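Local coordinates for protein hypothetical sugar kinase (Cytophaga hutchinsonii, PDB 3R8E) that probably phosphorylates a sugar using a nucleoside triphosphate, as a putative kinase of the ROK family with the ribonuclease H-like, actin-like ATPase fold, at residues 21-25 and 309-314; 144-148 and 159-164; 134-140 and 302-306; 150-154 and 267-271. One frame throughout, in Å; residues are numbered along the deposited sequence.

Contact 1 (21-25 and 309-314)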
loop_
_atom_site.group_PDB
_atom_site.type_symbol
_atom_site.label_atom_id
_atom_site.label_comp_id
_atom_site.label_asym_id
_atom_site.label_seq_id
_atom_site.Cartn_x
_atom_site.Cartn_y
_atom_site.Cartn_z
ATOM N N ILE A 21 -29.498 6.350 14.365
ATOM C CA ILE A 21 -28.160 6.844 14.708
ATOM C C ILE A 21 -27.885 8.150 13.945
ATOM O O ILE A 21 -28.262 8.266 12.777
ATOM C CB ILE A 21 -27.093 5.744 14.397
ATOM C CG1 ILE A 21 -27.283 4.504 15.308
ATOM C CG2 ILE A 21 -25.653 6.284 14.511
ATOM C CD1 ILE A 21 -26.791 3.182 14.715
ATOM N N LEU A 22 -27.230 9.126 14.606
ATOM C CA LEU A 22 -26.849 10.378 13.964
ATOM C C LEU A 22 -25.488 10.206 13.296
ATOM O O LEU A 22 -24.507 9.885 13.961
ATOM C CB LEU A 22 -26.826 11.559 14.965
ATOM C CG LEU A 22 -26.236 12.906 14.483
ATOM C CD1 LEU A 22 -26.970 13.453 13.254
ATOM C CD2 LEU A 22 -26.260 13.939 15.602
ATOM N N GLY A 23 -25.461 10.405 11.985
ATOM C CA GLY A 23 -24.239 10.364 11.193
ATOM C C GLY A 23 -23.866 11.779 10.811
ATOM O O GLY A 23 -24.741 12.587 10.472
ATOM N N ILE A 24 -22.577 12.107 10.931
ATOM C CA ILE A 24 -22.054 13.432 10.613
ATOM C C ILE A 24 -20.885 13.273 9.652
ATOM O O ILE A 24 -19.974 12.505 9.932
ATOM C CB ILE A 24 -21.655 14.231 11.892
ATOM C CG1 ILE A 24 -22.876 14.467 12.809
ATOM C CG2 ILE A 24 -20.990 15.566 11.527
ATOM C CD1 ILE A 24 -22.546 14.910 14.199
ATOM N N ASP A 25 -20.931 13.975 8.515
ATOM C CA ASP A 25 -19.847 13.956 7.537
ATOM C C ASP A 25 -19.275 15.373 7.430
ATOM O O ASP A 25 -19.841 16.234 6.751
ATOM C CB ASP A 25 -20.299 13.411 6.173
ATOM C CG ASP A 25 -19.173 13.264 5.159
ATOM O OD1 ASP A 25 -17.993 13.298 5.570
ATOM O OD2 ASP A 25 -19.472 13.118 3.955
ATOM N N GLY A 309 -20.208 8.648 3.028
ATOM C CA GLY A 309 -19.493 9.190 4.184
ATOM C C GLY A 309 -20.343 9.272 5.437
ATOM O O GLY A 309 -19.921 8.819 6.506
ATOM N N LEU A 310 -21.560 9.825 5.301
ATOM C CA LEU A 310 -22.518 9.967 6.399
ATOM C C LEU A 310 -23.022 8.588 6.847
ATOM O O LEU A 310 -23.046 8.310 8.048
ATOM C CB LEU A 310 -23.685 10.866 5.968
ATOM C CG LEU A 310 -24.447 11.557 7.102
ATOM C CD1 LEU A 310 -24.837 12.964 6.711
ATOM C CD2 LEU A 310 -25.688 10.774 7.485
ATOM N N LEU A 311 -23.371 7.712 5.880
ATOM C CA LEU A 311 -23.838 6.352 6.170
ATOM C C LEU A 311 -22.767 5.557 6.922
ATOM O O LEU A 311 -23.087 4.882 7.901
ATOM C CB LEU A 311 -24.257 5.609 4.886
ATOM C CG LEU A 311 -25.542 6.099 4.201
ATOM C CD1 LEU A 311 -25.709 5.433 2.850
ATOM C CD2 LEU A 311 -26.772 5.827 5.049
ATOM N N GLY A 312 -21.508 5.692 6.493
ATOM C CA GLY A 312 -20.369 5.024 7.116
ATOM C C GLY A 312 -20.100 5.549 8.509
ATOM O O GLY A 312 -19.789 4.769 9.412
ATOM N N ALA A 313 -20.245 6.875 8.697
ATOM C CA ALA A 313 -20.069 7.523 10.006
ATOM C C ALA A 313 -21.076 6.928 10.999
ATOM O O ALA A 313 -20.678 6.489 12.074
ATOM C CB ALA A 313 -20.234 9.031 9.887
ATOM N N ALA A 314 -22.357 6.804 10.598
ATOM C CA ALA A 314 -23.373 6.160 11.431
ATOM C C ALA A 314 -23.025 4.675 11.645
ATOM O O ALA A 314 -23.228 4.153 12.740
ATOM C CB ALA A 314 -24.740 6.288 10.783
HETATM O O HOH W 1 -21.723 11.823 3.318
HETATM O O HOH W 2 -17.692 10.679 6.702
#
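Strand 21-25 and helix 309-314 face each other with their short axes 6.2 Å apart and their directions 133° apart, the closest alpha carbons being Gly23 CA and Ala314 CA, 4.3 Å from each other. Glycine suits that point, since a side-chain carbon on Gly23 would run into Leu310 O. Leu310 settles against the strand's backbone: its branch carbon CG is 3.5 Å from Gly23 O, and CD2 lies against the same oxygen, CG being swung roughly anti to the backbone N (chi1 -156°). The other flank of the helix uses Ala313, whose CB stands 3.5 Å from Ile24 O. Towards the start of the strand, the CG2 branch of Ile21 meets Ala314 CB at 3.8 Å. Cutting Leu310 back to an alanine is likely to open a gap over the Gly23 carbonyl and strip cover from Lys32 and Val36 of the adjoining strand 30-36, which Leu310 also touches. At the far end Asp25 reaches the helix through water: its OD2 accepts from a water 2.7 Å away, which in turn accepts from Leu310 N at 2.8 Å. Asp25 opens a DVGGT sequence consistent with the phosphate-binding motif of actin-like kinases. No direct hydrogen bond crosses the interface: aliphatic carbons lie on the strand's carbonyls, an approach that Gly23 and the two alanines permit, and water carries the polarity at Asp25.

Contact 2 (144-148 and 159-164)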
loop_
_atom_site.group_PDB
_atom_site.type_symbol
_atom_site.label_atom_id
_atom_site.label_comp_id
_atom_site.label_asym_id
_atom_site.label_seq_id
_atom_site.Cartn_x
_atom_site.Cartn_y
_atom_site.Cartn_z
HETATM N N MSE A 144 -19.111 -7.110 0.687
HETATM C CA MSE A 144 -17.920 -7.488 -0.091
HETATM C C MSE A 144 -16.755 -7.313 0.881
HETATM O O MSE A 144 -16.607 -6.230 1.450
HETATM C CB MSE A 144 -17.791 -6.598 -1.328
HETATM C CG MSE A 144 -16.590 -6.941 -2.199
HETATM SE SE MSE A 144 -16.766 -6.178 -3.978
HETATM C CE MSE A 144 -16.811 -4.336 -3.592
ATOM N N GLN A 145 -16.019 -8.395 1.170
ATOM C CA GLN A 145 -15.038 -8.414 2.252
ATOM C C GLN A 145 -13.773 -7.592 2.020
ATOM O O GLN A 145 -13.265 -6.999 2.975
ATOM C CB GLN A 145 -14.639 -9.860 2.581
ATOM C CG GLN A 145 -15.786 -10.697 3.170
ATOM C CD GLN A 145 -16.312 -10.174 4.489
ATOM O OE1 GLN A 145 -17.363 -9.527 4.566
ATOM N NE2 GLN A 145 -15.617 -10.473 5.561
ATOM N N THR A 146 -13.225 -7.614 0.801
ATOM C CA THR A 146 -11.952 -6.950 0.527
ATOM C C THR A 146 -12.067 -6.088 -0.720
ATOM O O THR A 146 -12.216 -6.615 -1.823
ATOM C CB THR A 146 -10.846 -8.018 0.409
ATOM O OG1 THR A 146 -10.854 -8.808 1.608
ATOM C CG2 THR A 146 -9.452 -7.409 0.190
ATOM N N PHE A 147 -12.001 -4.758 -0.544
ATOM C CA PHE A 147 -12.097 -3.828 -1.669
ATOM C C PHE A 147 -11.566 -2.460 -1.319
ATOM O O PHE A 147 -11.446 -2.112 -0.146
ATOM C CB PHE A 147 -13.564 -3.681 -2.156
ATOM C CG PHE A 147 -14.516 -2.982 -1.210
ATOM C CD1 PHE A 147 -14.709 -1.605 -1.282
ATOM C CD2 PHE A 147 -15.267 -3.709 -0.295
ATOM C CE1 PHE A 147 -15.604 -0.962 -0.421
ATOM C CE2 PHE A 147 -16.176 -3.065 0.554
ATOM C CZ PHE A 147 -16.331 -1.693 0.488
ATOM N N ILE A 148 -11.323 -1.655 -2.355
ATOM C CA ILE A 148 -10.965 -0.249 -2.220
ATOM C C ILE A 148 -12.079 0.582 -2.843
ATOM O O ILE A 148 -12.572 0.248 -3.926
ATOM C CB ILE A 148 -9.567 0.136 -2.820
ATOM C CG1 ILE A 148 -9.239 1.627 -2.523
ATOM C CG2 ILE A 148 -9.501 -0.130 -4.336
ATOM C CD1 ILE A 148 -7.792 2.027 -2.737
ATOM N N GLY A 159 -10.845 4.478 0.872
ATOM C CA GLY A 159 -11.126 3.685 2.052
ATOM C C GLY A 159 -11.009 2.242 1.632
ATOM O O GLY A 159 -11.375 1.903 0.502
ATOM N N VAL A 160 -10.476 1.387 2.513
ATOM C CA VAL A 160 -10.308 -0.023 2.176
ATOM C C VAL A 160 -10.899 -0.923 3.243
ATOM O O VAL A 160 -10.616 -0.752 4.432
ATOM C CB VAL A 160 -8.800 -0.370 1.948
ATOM C CG1 VAL A 160 -8.582 -1.879 1.843
ATOM C CG2 VAL A 160 -8.247 0.326 0.712
HETATM N N MSE A 161 -11.687 -1.916 2.796
HETATM C CA MSE A 161 -12.166 -3.008 3.634
HETATM C C MSE A 161 -11.233 -4.171 3.361
HETATM O O MSE A 161 -10.923 -4.434 2.194
HETATM C CB MSE A 161 -13.631 -3.397 3.329
HETATM C CG MSE A 161 -14.638 -2.285 3.584
HETATM SE SE MSE A 161 -14.716 -1.649 5.419
HETATM C CE MSE A 161 -15.214 -3.314 6.288
HETATM N N MSE A 162 -10.753 -4.839 4.409
HETATM C CA MSE A 162 -9.893 -6.004 4.252
HETATM C C MSE A 162 -10.404 -7.115 5.149
HETATM O O MSE A 162 -10.424 -6.967 6.375
HETATM C CB MSE A 162 -8.427 -5.666 4.550
HETATM C CG MSE A 162 -7.496 -6.813 4.250
HETATM SE SE MSE A 162 -5.683 -6.219 4.140
HETATM C CE MSE A 162 -5.796 -5.386 2.358
ATOM N N ASN A 163 -10.857 -8.215 4.521
ATOM C CA ASN A 163 -11.429 -9.390 5.190
ATOM C C ASN A 163 -12.577 -8.950 6.138
ATOM O O ASN A 163 -12.670 -9.412 7.278
ATOM C CB ASN A 163 -10.334 -10.203 5.926
ATOM C CG ASN A 163 -9.074 -10.403 5.114
ATOM O OD1 ASN A 163 -8.023 -9.858 5.433
ATOM N ND2 ASN A 163 -9.160 -11.143 4.020
ATOM N N GLY A 164 -13.408 -8.024 5.646
ATOM C CA GLY A 164 -14.568 -7.495 6.358
ATOM C C GLY A 164 -14.284 -6.539 7.496
ATOM O O GLY A 164 -15.189 -6.243 8.284
#
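Phe147 and Met161 clasp each other's backbones as an antiparallel hydrogen-bonded pair: Phe147 N donates to Met161 O at 3.0 Å, and Met161 N returns a bond to Phe147 O nearly along the C=O axis. Beyond this pair the chain turns off the strand, yet several of its polar atoms still find partners. Gln145 O takes the amide of Gly164 at 2.9 Å, the N-H pointing almost straight at it (168°). Thr146 OG1, set beside its own backbone N by a chi1 of -55°, accepts from Asn163 N at 3.0 Å, while Thr146 O is taken by Asn263 ND2. Asn163 ND2 finds its acceptor on Gly170 O of the second subunit. Apolar groups fill the two sides of the hairpin. Selenomethionine Met161 runs alongside the Phe147 ring, CG lying 3.5 Å from CE2, and its CB makes an off-centre CH-pi contact. On the other side the Ile148 and Val160 side chains meet at an angle, CG1 of Ile148 3.6 Å from CG2 of Val160. The hairpin of strands 147-152 and 156-162 sits beside strand 263-267; Phe147 and Met161 both touch Tyr136 of helix 127-138, whereas Ile148 and Val160 pack towards helix 235-259.

Contact 3 (134-140 and 302-306)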
loop_
_atom_site.group_PDB
_atom_site.type_symbol
_atom_site.label_atom_id
_atom_site.label_comp_id
_atom_site.label_asym_id
_atom_site.label_seq_id
_atom_site.Cartn_x
_atom_site.Cartn_y
_atom_site.Cartn_z
ATOM N N GLY A 134 -19.514 2.736 4.569
ATOM C CA GLY A 134 -20.873 3.007 4.099
ATOM C C GLY A 134 -21.257 2.077 2.964
ATOM O O GLY A 134 -22.342 1.486 2.971
ATOM N N GLU A 135 -20.337 1.915 1.996
ATOM C CA GLU A 135 -20.515 1.024 0.848
ATOM C C GLU A 135 -20.591 -0.421 1.318
ATOM O O GLU A 135 -21.418 -1.176 0.821
ATOM C CB GLU A 135 -19.374 1.210 -0.166
ATOM C CG GLU A 135 -19.551 2.421 -1.075
ATOM C CD GLU A 135 -20.684 2.386 -2.091
ATOM O OE1 GLU A 135 -21.227 1.292 -2.365
ATOM O OE2 GLU A 135 -21.000 3.461 -2.646
ATOM N N TYR A 136 -19.772 -0.784 2.321
ATOM C CA TYR A 136 -19.732 -2.127 2.890
ATOM C C TYR A 136 -21.066 -2.502 3.553
ATOM O O TYR A 136 -21.504 -3.642 3.421
ATOM C CB TYR A 136 -18.579 -2.228 3.910
ATOM C CG TYR A 136 -18.485 -3.574 4.603
ATOM C CD1 TYR A 136 -17.921 -4.672 3.961
ATOM C CD2 TYR A 136 -18.966 -3.750 5.898
ATOM C CE1 TYR A 136 -17.818 -5.908 4.598
ATOM C CE2 TYR A 136 -18.886 -4.985 6.539
ATOM C CZ TYR A 136 -18.318 -6.065 5.881
ATOM O OH TYR A 136 -18.229 -7.286 6.508
ATOM N N TYR A 137 -21.715 -1.562 4.253
ATOM C CA TYR A 137 -22.969 -1.906 4.927
ATOM C C TYR A 137 -24.214 -1.681 4.089
ATOM O O TYR A 137 -25.209 -2.382 4.306
ATOM C CB TYR A 137 -23.125 -1.104 6.232
ATOM C CG TYR A 137 -22.216 -1.544 7.361
ATOM C CD1 TYR A 137 -22.086 -2.892 7.695
ATOM C CD2 TYR A 137 -21.550 -0.611 8.148
ATOM C CE1 TYR A 137 -21.263 -3.302 8.742
ATOM C CE2 TYR A 137 -20.732 -1.009 9.206
ATOM C CZ TYR A 137 -20.589 -2.356 9.498
ATOM O OH TYR A 137 -19.777 -2.750 10.535
ATOM N N PHE A 138 -24.207 -0.680 3.183
ATOM C CA PHE A 138 -25.450 -0.305 2.505
ATOM C C PHE A 138 -25.416 -0.235 0.972
ATOM O O PHE A 138 -26.480 -0.076 0.366
ATOM C CB PHE A 138 -25.906 1.068 3.038
ATOM C CG PHE A 138 -25.940 1.205 4.545
ATOM C CD1 PHE A 138 -26.940 0.594 5.295
ATOM C CD2 PHE A 138 -24.972 1.946 5.214
ATOM C CE1 PHE A 138 -26.980 0.739 6.688
ATOM C CE2 PHE A 138 -25.010 2.086 6.606
ATOM C CZ PHE A 138 -26.011 1.479 7.333
ATOM N N GLY A 139 -24.238 -0.353 0.366
ATOM C CA GLY A 139 -24.096 -0.256 -1.084
ATOM C C GLY A 139 -24.580 -1.451 -1.885
ATOM O O GLY A 139 -25.049 -2.447 -1.322
ATOM N N GLU A 140 -24.447 -1.355 -3.225
ATOM C CA GLU A 140 -24.836 -2.415 -4.162
ATOM C C GLU A 140 -23.872 -3.614 -4.112
ATOM O O GLU A 140 -24.156 -4.648 -4.715
ATOM C CB GLU A 140 -24.973 -1.872 -5.592
ATOM C CG GLU A 140 -26.314 -1.193 -5.840
ATOM C CD GLU A 140 -27.533 -2.074 -5.635
ATOM O OE1 GLU A 140 -27.798 -2.936 -6.503
ATOM O OE2 GLU A 140 -28.204 -1.925 -4.589
ATOM N N ALA A 302 -19.509 2.929 -7.429
ATOM C CA ALA A 302 -19.998 3.168 -6.068
ATOM C C ALA A 302 -21.343 3.870 -6.210
ATOM O O ALA A 302 -21.398 4.956 -6.791
ATOM C CB ALA A 302 -19.011 4.018 -5.290
ATOM N N THR A 303 -22.432 3.219 -5.788
ATOM C CA THR A 303 -23.786 3.746 -6.021
ATOM C C THR A 303 -24.313 4.653 -4.906
ATOM O O THR A 303 -25.308 5.346 -5.132
ATOM C CB THR A 303 -24.779 2.604 -6.268
ATOM O OG1 THR A 303 -24.961 1.859 -5.061
ATOM C CG2 THR A 303 -24.351 1.684 -7.419
ATOM N N LEU A 304 -23.665 4.676 -3.724
ATOM C CA LEU A 304 -24.142 5.527 -2.625
ATOM C C LEU A 304 -23.811 6.999 -2.850
ATOM O O LEU A 304 -24.421 7.867 -2.214
ATOM C CB LEU A 304 -23.590 5.066 -1.275
ATOM C CG LEU A 304 -24.033 3.680 -0.793
ATOM C CD1 LEU A 304 -23.406 3.379 0.521
ATOM C CD2 LEU A 304 -25.562 3.574 -0.657
ATOM N N GLU A 305 -22.845 7.277 -3.754
ATOM C CA GLU A 305 -22.385 8.615 -4.136
ATOM C C GLU A 305 -21.949 9.410 -2.888
ATOM O O GLU A 305 -21.255 8.841 -2.038
ATOM C CB GLU A 305 -23.456 9.354 -4.972
ATOM C CG GLU A 305 -23.671 8.734 -6.344
ATOM C CD GLU A 305 -24.862 9.260 -7.122
ATOM O OE1 GLU A 305 -24.889 10.475 -7.426
ATOM O OE2 GLU A 305 -25.751 8.446 -7.461
ATOM N N ASN A 306 -22.369 10.688 -2.760
ATOM C CA ASN A 306 -22.002 11.586 -1.656
ATOM C C ASN A 306 -22.617 11.204 -0.287
ATOM O O ASN A 306 -22.282 11.840 0.713
ATOM C CB ASN A 306 -22.382 13.025 -2.003
ATOM C CG ASN A 306 -21.421 13.674 -2.964
ATOM O OD1 ASN A 306 -21.565 13.578 -4.187
ATOM N ND2 ASN A 306 -20.412 14.345 -2.431
HETATM O O HOH W 3 -22.670 0.621 -4.457
HETATM O O HOH W 4 -19.966 5.962 -2.638
#
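The C-terminal end of helix 127-138, where Gly139 is the first residue to leave helical geometry, meets the irregular segment 302-306, the nearest alpha carbons being Gly139 CA and Leu304 CA at 6.0 Å. Glu135 and Leu304 carry the contact, reaching for each other from opposite directions. Leu304 N donates to Glu135 OE2 at 3.1 Å, on the syn side of the carboxylate and 24° out of its plane; a bend at chi2 (-68°) folds the acid back to this amide. Two waters complete its grip. One donates to OE1 and accepts from both Glu140 N and Thr303 N; the other joins OE2 to Glu305 O. Leu304 meanwhile slides CD1 to 3.3 Å from Gly134 O and sets CD2 beside Phe138 O. Further out, Glu140 CG lies 3.4 Å from Thr303 OG1, the two side chains crossing at about a right angle. A leucine replacing Glu135 would probably deprive Leu304 N of its acceptor and leave both bridging waters poorly anchored. Helix 127-138 leads from the sheet of strand 21-25 to that of strand 147-152, and loop 302-306 leads back toward helix 308-318, consistent with the interdomain connections of actin-like kinases.

Contact 4 (150-154 and 267-271)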
loop_
_atom_site.group_PDB
_atom_site.type_symbol
_atom_site.label_atom_id
_atom_site.label_comp_id
_atom_site.label_asym_id
_atom_site.label_seq_id
_atom_site.Cartn_x
_atom_site.Cartn_y
_atom_site.Cartn_z
ATOM N N LEU A 150 -12.492 4.237 -4.282
ATOM C CA LEU A 150 -11.814 5.453 -4.718
ATOM C C LEU A 150 -12.860 6.512 -4.980
ATOM O O LEU A 150 -13.678 6.346 -5.892
ATOM C CB LEU A 150 -10.970 5.251 -5.993
ATOM C CG LEU A 150 -9.654 4.536 -5.934
ATOM C CD1 LEU A 150 -8.990 4.611 -7.303
ATOM C CD2 LEU A 150 -8.718 5.178 -4.924
ATOM N N ALA A 151 -12.865 7.580 -4.173
ATOM C CA ALA A 151 -13.789 8.695 -4.349
ATOM C C ALA A 151 -13.066 9.780 -5.141
ATOM O O ALA A 151 -12.183 10.460 -4.614
ATOM C CB ALA A 151 -14.277 9.206 -3.004
ATOM N N LEU A 152 -13.384 9.867 -6.441
ATOM C CA LEU A 152 -12.730 10.766 -7.384
ATOM C C LEU A 152 -13.497 12.087 -7.513
ATOM O O LEU A 152 -14.399 12.221 -8.344
ATOM C CB LEU A 152 -12.560 10.072 -8.754
ATOM C CG LEU A 152 -11.805 8.724 -8.732
ATOM C CD1 LEU A 152 -12.256 7.826 -9.863
ATOM C CD2 LEU A 152 -10.299 8.918 -8.762
ATOM N N GLY A 153 -13.112 13.045 -6.676
ATOM C CA GLY A 153 -13.700 14.380 -6.641
ATOM C C GLY A 153 -12.642 15.447 -6.793
ATOM O O GLY A 153 -11.678 15.257 -7.542
ATOM N N THR A 154 -12.822 16.594 -6.094
ATOM C CA THR A 154 -11.851 17.698 -6.100
ATOM C C THR A 154 -10.526 17.140 -5.557
ATOM O O THR A 154 -9.457 17.410 -6.106
ATOM C CB THR A 154 -12.388 18.910 -5.322
ATOM O OG1 THR A 154 -12.676 18.517 -3.981
ATOM C CG2 THR A 154 -13.635 19.500 -5.959
ATOM N N GLY A 267 -16.206 6.032 -7.013
ATOM C CA GLY A 267 -17.171 7.061 -6.625
ATOM C C GLY A 267 -16.688 8.469 -6.930
ATOM O O GLY A 267 -15.667 8.645 -7.599
ATOM N N GLY A 268 -17.424 9.468 -6.449
ATOM C CA GLY A 268 -17.091 10.874 -6.676
ATOM C C GLY A 268 -17.687 11.421 -7.957
ATOM O O GLY A 268 -18.267 10.668 -8.741
ATOM N N GLY A 269 -17.535 12.730 -8.168
ATOM C CA GLY A 269 -18.057 13.436 -9.338
ATOM C C GLY A 269 -17.590 12.911 -10.683
ATOM O O GLY A 269 -18.370 12.871 -11.638
ATOM N N ILE A 270 -16.326 12.474 -10.761
ATOM C CA ILE A 270 -15.709 11.963 -11.984
ATOM C C ILE A 270 -16.256 10.564 -12.379
ATOM O O ILE A 270 -16.252 10.252 -13.576
ATOM C CB ILE A 270 -14.160 11.998 -11.796
ATOM C CG1 ILE A 270 -13.608 13.329 -12.334
ATOM C CG2 ILE A 270 -13.399 10.790 -12.389
ATOM C CD1 ILE A 270 -12.517 13.889 -11.534
ATOM N N SER A 271 -16.746 9.754 -11.395
ATOM C CA SER A 271 -17.277 8.399 -11.616
ATOM C C SER A 271 -18.497 8.373 -12.559
ATOM O O SER A 271 -18.869 7.303 -13.049
ATOM C CB SER A 271 -17.635 7.728 -10.294
ATOM O OG SER A 271 -18.780 8.301 -9.683
#
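Peptide planes are the flat groups where Leu150 and Leu152 meet Gly267. Leu152 N stands above the Gly267 carbonyl plane, 51° out of it, although the bond to Gly267 O is short at 2.8 Å. Gly267 N meets Leu150 O, also at 2.8 Å, tilted only modestly from that carbonyl's plane and with an almost linear N-H (175°). These two bonds flank Ala151 and pair it with Gly267 as parallel neighbours. At the strand's last residue, Leu152 O accepts from Ile270 N at 3.1 Å, tying the glycine-rich segment 267-269, which leaves strand 263-267, to the end of strand 147-152. Such a segment after a strand, and the Gly153-Thr154 loop nearby, resemble the nucleotide-binding loops of actin-like ATPases and probably serve the same purpose here. Gly268 lies so near Leu152 O that a side chain would clash with it. Its own carbonyl is held by Ser271, whose backbone N donates to it. With CG of Leu152 beside its backbone N (chi1 -56°), CD1 comes near Ile270 CG2, which also lies 3.8 Å from Leu152 CB; the two side chains cross at about a right angle, and Phe277 of helix 274-288 touches both.

In the fold
Contact 1 has no exposed residue among those that touch and belongs to the sheet containing strands 21-25 and 30-36; contacts 2 and 4 grip opposite ends of strand 147-152 in the other sheet. Their backbone hydrogen bonds build that sheet, antiparallel in contact 2 and parallel in contact 4, whereas contact 1 packs a helix on a strand and relies on water for polarity. Contact 2 reaches the surface and the second subunit; contact 4 lies closest to the centre of the chain. Contact 3, joined by a carboxylate and waters, lies between them: Leu311 of contact 1 touches its Phe138 and Leu304, Tyr136 packs on contact 2, and Ala302 meets Gly267 of contact 4.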